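Side-chain contact in 6-aminohexanoate-dimer hydrolase (Bacillus anthracis, PDB 4GB7), which probably hydrolyses the amide bond of the 6-aminohexanoate dimer, a by-product of nylon-6, as a serine hydrolase of the beta-lactamase clan: residues N357-P362 with G367-L372. Numbering follows the deposited sequence.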
loop_
_atom_site.group_PDB
_atom_site.type_symbol
_atom_site.label_atom_id
_atom_site.label_comp_id
_atom_site.label_asym_id
_atom_site.label_seq_id
_atom_site.Cartn_x
_atom_site.Cartn_y
_atom_site.Cartn_z
ATOM N N ASN A 357 11.734 -4.815 2.013
ATOM C CA ASN A 357 11.023 -4.283 3.168
ATOM C C ASN A 357 9.688 -3.604 2.848
ATOM O O ASN A 357 9.339 -2.548 3.382
ATOM C CB ASN A 357 11.985 -3.331 3.927
ATOM C CG ASN A 357 13.200 -4.068 4.479
ATOM O OD1 ASN A 357 13.109 -5.265 4.791
ATOM N ND2 ASN A 357 14.345 -3.368 4.575
ATOM N N GLN A 358 8.943 -4.258 1.978
ATOM C CA GLN A 358 7.587 -3.889 1.567
ATOM C C GLN A 358 7.533 -2.811 0.495
ATOM O O GLN A 358 6.436 -2.377 0.124
ATOM C CB GLN A 358 6.640 -3.608 2.742
ATOM C CG GLN A 358 6.638 -4.703 3.844
ATOM C CD GLN A 358 5.953 -5.993 3.394
ATOM O OE1 GLN A 358 4.725 -6.109 3.434
ATOM N NE2 GLN A 358 6.762 -7.004 3.018
ATOM N N TRP A 359 8.702 -2.401 -0.012
ATOM C CA TRP A 359 8.803 -1.379 -1.094
ATOM C C TRP A 359 9.363 -1.934 -2.421
ATOM O O TRP A 359 10.282 -2.766 -2.452
ATOM C CB TRP A 359 9.723 -0.235 -0.666
ATOM C CG TRP A 359 9.167 0.584 0.445
ATOM C CD1 TRP A 359 9.337 0.390 1.816
ATOM C CD2 TRP A 359 8.421 1.804 0.316
ATOM N NE1 TRP A 359 8.714 1.356 2.512
ATOM C CE2 TRP A 359 8.137 2.245 1.656
ATOM C CE3 TRP A 359 7.912 2.543 -0.766
ATOM C CZ2 TRP A 359 7.380 3.368 1.921
ATOM C CZ3 TRP A 359 7.176 3.678 -0.485
ATOM C CH2 TRP A 359 6.914 4.090 0.842
ATOM N N TRP A 360 8.795 -1.468 -3.529
ATOM C CA TRP A 360 9.307 -1.728 -4.875
ATOM C C TRP A 360 10.377 -0.714 -5.220
ATOM O O TRP A 360 10.269 0.489 -4.887
ATOM C CB TRP A 360 8.216 -1.627 -5.941
ATOM C CG TRP A 360 7.028 -2.544 -5.711
ATOM C CD1 TRP A 360 5.940 -2.319 -4.903
ATOM C CD2 TRP A 360 6.814 -3.890 -6.280
ATOM N NE1 TRP A 360 5.076 -3.379 -4.935
ATOM C CE2 TRP A 360 5.549 -4.359 -5.754
ATOM C CE3 TRP A 360 7.541 -4.716 -7.147
ATOM C CZ2 TRP A 360 5.038 -5.592 -6.080
ATOM C CZ3 TRP A 360 6.986 -5.937 -7.514
ATOM C CH2 TRP A 360 5.778 -6.379 -6.985
ATOM N N ILE A 361 11.407 -1.200 -5.908
ATOM C CA ILE A 361 12.541 -0.384 -6.325
ATOM C C ILE A 361 12.727 -0.601 -7.803
ATOM O O ILE A 361 13.330 -1.614 -8.217
ATOM C CB ILE A 361 13.824 -0.787 -5.558
ATOM C CG1 ILE A 361 13.596 -0.698 -4.066
ATOM C CG2 ILE A 361 14.995 0.068 -6.000
ATOM C CD1 ILE A 361 14.564 -1.504 -3.247
ATOM N N PRO A 362 12.154 0.306 -8.628
ATOM C CA PRO A 362 12.175 0.091 -10.071
ATOM C C PRO A 362 13.536 0.246 -10.744
ATOM O O PRO A 362 13.668 -0.083 -11.910
ATOM C CB PRO A 362 11.238 1.216 -10.593
ATOM C CG PRO A 362 11.281 2.291 -9.548
ATOM C CD PRO A 362 11.347 1.479 -8.266
ATOM N N GLY A 367 16.100 7.052 -9.169
ATOM C CA GLY A 367 16.360 6.333 -7.924
ATOM C C GLY A 367 15.054 6.256 -7.096
ATOM O O GLY A 367 15.114 6.166 -5.852
ATOM N N ALA A 368 13.891 6.270 -7.780
ATOM C CA ALA A 368 12.588 6.307 -7.059
ATOM C C ALA A 368 12.297 4.993 -6.399
ATOM O O ALA A 368 12.813 3.944 -6.796
ATOM C CB ALA A 368 11.446 6.765 -7.952
ATOM N N PHE A 369 11.465 5.026 -5.384
ATOM C CA PHE A 369 10.949 3.833 -4.794
ATOM C C PHE A 369 9.449 4.062 -4.565
ATOM O O PHE A 369 8.983 5.183 -4.501
ATOM C CB PHE A 369 11.757 3.389 -3.533
ATOM C CG PHE A 369 11.818 4.415 -2.423
ATOM C CD1 PHE A 369 12.734 5.449 -2.466
ATOM C CD2 PHE A 369 10.967 4.339 -1.351
ATOM C CE1 PHE A 369 12.821 6.385 -1.453
ATOM C CE2 PHE A 369 11.024 5.283 -0.321
ATOM C CZ PHE A 369 11.936 6.318 -0.366
ATOM N N GLU A 370 8.692 2.986 -4.528
ATOM C CA GLU A 370 7.265 3.114 -4.530
ATOM C C GLU A 370 6.579 1.912 -3.918
ATOM O O GLU A 370 7.162 0.825 -3.805
ATOM C CB GLU A 370 6.758 3.317 -5.972
ATOM C CG GLU A 370 7.055 2.175 -6.945
ATOM C CD GLU A 370 6.733 2.391 -8.393
ATOM O OE1 GLU A 370 6.085 3.387 -8.714
ATOM O OE2 GLU A 370 7.063 1.492 -9.221
ATOM N N VAL A 371 5.337 2.122 -3.522
ATOM C CA VAL A 371 4.402 1.034 -3.202
ATOM C C VAL A 371 3.191 1.169 -4.094
ATOM O O VAL A 371 2.743 2.287 -4.390
ATOM C CB VAL A 371 4.127 0.928 -1.674
ATOM C CG1 VAL A 371 3.510 2.256 -1.160
ATOM C CG2 VAL A 371 3.273 -0.317 -1.359
ATOM N N LEU A 372 2.668 0.021 -4.516
ATOM C CA LEU A 372 1.629 -0.051 -5.548
ATOM C C LEU A 372 0.474 -0.787 -4.928
ATOM O O LEU A 372 0.694 -1.659 -4.051
ATOM C CB LEU A 372 2.142 -0.825 -6.749
ATOM C CG LEU A 372 3.339 -0.161 -7.448
ATOM C CD1 LEU A 372 4.076 -1.178 -8.337
ATOM C CD2 LEU A 372 2.882 1.058 -8.233
HETATM O O HOH W 1 2.692 -3.296 -3.256
#
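Trp360 and Glu370 form a single antiparallel bridge, a hydrogen-bonded pair, where the short strand 359-361 meets strand 369-373, an outermost strand of the five-stranded antiparallel sheet. Trp360 N reaches Glu370 O at 2.8 Å, and Glu370 N returns to Trp360 O at 3.0 Å. Strands 359-361 and 369-372 run at 128°, well short of antiparallel, and the pairing stops at this one bridge. On one side of the bridge, Phe369 turns its edge to the six-membered ring of Trp359, a T-shaped pair with planes at 76° and CD2 of Phe369 3.6 Å from CE3 of Trp359. With CG set between the backbone N and the carbonyl carbon, the Phe369 ring stands edge-on to the indole. Val371 CG1 meets the same indole at CZ3, and Ile337 of helix 332-338 and Val144 of helix 143-155 close round this buried cluster. Gln358, its amide held by Thr254 OG1 and Met186 O, touches Lys143 of the probable SxxK motif (Ser140, Lys143, Tyr249) of the serine beta-lactamase fold. Trp360 leaves the bridge on the side away from Trp359 and packs against Tyr249, which puts this contact beside the presumed active site. Leu372 CD1 sits over the five-membered ring of Trp360, 4.1 Å from its centroid and 8° off the normal, a CH-pi contact. At the indole edge, NE1 of Trp360 donates to a water at 2.9 Å that in turn donates to Leu372 O, a link that, with Leu372 on the face, limits how far the ring can turn. Farther along, Pro362 CD rests 3.2 Å from Ala368 O.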